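Local coordinates for alpha-galactosidase (Thermus thermophilus, PDB 6LCJ), which probably hydrolyses terminal alpha-galactosyl residues from galactosides, as a hexameric family 36 glycosidase of a thermophilic bacterium, at residues E[6-11]-E[102-107]. Numbering follows the deposited sequence.
Sequences LNLGGA and RALLLG
In the N-terminal beta-sandwich of this GH36 enzyme, Arg102 and Leu104 on strand 102-108 of one antiparallel sheet meet Gly9 and Leu8 in the hairpin turn that joins the first two strands, 2-7 and 12-17, of the other. The contact is small, 127 Å² in all, and has a polar and an apolar half. In the polar half Arg102 reaches across from its sheet to the turn: NH1 donates to Gly9 O at 2.8 Å, nearly straight at 168°, and meets a lone pair in the plane of the carbonyl. That oxygen also lies close to the guanidinium plane, at its edge, so NH2 can add a weak second bond to the same atom at 3.4 Å. The side chain leaves with CG anti to the carbonyl carbon (chi1 -64°) and bends at chi3, which turns the guanidinium to the turn while NE pairs with Asp100 in a salt bridge. With an alanine at Arg102, Gly9 O would probably lose its charged donor and Asp100 its salt-bridge partner, and the turn its polar tie to the facing sheet. The apolar half is looser: Leu8 CD2 comes to 4.4 Å from Leu104 CD1, and both leucines also pack on Leu135 of strand 132-137, next to strand 102-108 in its sheet. Leu104 reaches Leu8 with CG anti to its backbone N (chi1 180°). The turn is braced from within. Leu8 N closes it by donating to Ala11 O at 2.8 Å, and the same oxygen accepts a second hydrogen bond, from the side chain of Asn7, whose ND2 stands 2.9 Å away, well above the plane of the carbonyl rather than at a lone pair.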
# COMPACT_ATOMS: atom_id res chain seq x y z
N LEU E 6 15.66 35.40 30.93
CA LEU E 6 16.69 36.42 30.94
C LEU E 6 16.38 37.48 29.91
O LEU E 6 15.54 37.31 29.02
CB LEU E 6 18.09 35.83 30.68
CG LEU E 6 18.34 35.31 29.28
CD1 LEU E 6 19.77 35.57 28.88
CD2 LEU E 6 18.12 33.87 29.32
N ASN E 7 17.09 38.60 30.04
CA ASN E 7 17.05 39.68 29.07
C ASN E 7 18.31 39.61 28.23
O ASN E 7 19.42 39.52 28.77
CB ASN E 7 16.93 41.03 29.78
CG ASN E 7 17.37 42.18 28.90
OD1 ASN E 7 18.30 42.91 29.24
ND2 ASN E 7 16.70 42.34 27.76
N LEU E 8 18.16 39.64 26.90
CA LEU E 8 19.26 39.27 26.03
C LEU E 8 19.61 40.36 25.02
O LEU E 8 20.77 40.79 24.97
CB LEU E 8 18.96 37.95 25.32
CG LEU E 8 20.21 37.19 24.89
CD1 LEU E 8 21.28 37.15 25.99
CD2 LEU E 8 19.83 35.79 24.45
N GLY E 9 18.67 40.80 24.20
CA GLY E 9 19.01 41.85 23.26
C GLY E 9 18.10 43.04 23.42
O GLY E 9 17.56 43.58 22.45
N GLY E 10 17.92 43.47 24.67
CA GLY E 10 16.80 44.33 24.97
C GLY E 10 15.47 43.62 24.96
O GLY E 10 14.43 44.28 24.96
N ALA E 11 15.48 42.29 24.96
CA ALA E 11 14.27 41.49 24.94
C ALA E 11 14.31 40.46 26.06
O ALA E 11 15.38 40.09 26.56
CB ALA E 11 14.09 40.77 23.59
N ARG E 102 17.06 41.25 13.26
CA ARG E 102 17.92 40.74 14.31
C ARG E 102 17.73 39.23 14.43
O ARG E 102 16.66 38.69 14.13
CB ARG E 102 17.62 41.45 15.63
CG ARG E 102 17.96 42.94 15.56
CD ARG E 102 18.13 43.58 16.92
NE ARG E 102 16.88 43.60 17.67
CZ ARG E 102 16.82 43.53 19.00
NH1 ARG E 102 17.94 43.46 19.72
NH2 ARG E 102 15.63 43.54 19.61
N ALA E 103 18.79 38.55 14.85
CA ALA E 103 18.81 37.09 14.89
C ALA E 103 18.96 36.59 16.33
O ALA E 103 19.74 37.13 17.11
CB ALA E 103 19.95 36.54 14.04
N LEU E 104 18.18 35.57 16.66
CA LEU E 104 18.39 34.81 17.89
C LEU E 104 19.23 33.59 17.52
O LEU E 104 18.78 32.73 16.76
CB LEU E 104 17.05 34.40 18.50
CG LEU E 104 17.13 33.58 19.80
CD1 LEU E 104 17.55 34.47 20.95
CD2 LEU E 104 15.80 32.92 20.07
N LEU E 105 20.45 33.53 18.03
CA LEU E 105 21.43 32.51 17.67
C LEU E 105 21.64 31.54 18.82
O LEU E 105 21.83 31.96 19.97
CB LEU E 105 22.77 33.14 17.29
CG LEU E 105 23.90 32.23 16.81
CD1 LEU E 105 24.79 32.95 15.80
CD2 LEU E 105 24.75 31.71 17.98
N LEU E 106 21.62 30.25 18.50
CA LEU E 106 21.97 29.18 19.43
C LEU E 106 23.04 28.33 18.76
O LEU E 106 22.77 27.68 17.74
CB LEU E 106 20.74 28.34 19.77
CG LEU E 106 21.03 27.12 20.65
CD1 LEU E 106 21.23 27.57 22.10
CD2 LEU E 106 19.94 26.05 20.51
N GLY E 107 24.25 28.32 19.32
CA GLY E 107 25.36 27.60 18.73
C GLY E 107 26.15 26.72 19.68
O GLY E 107 26.52 27.15 20.77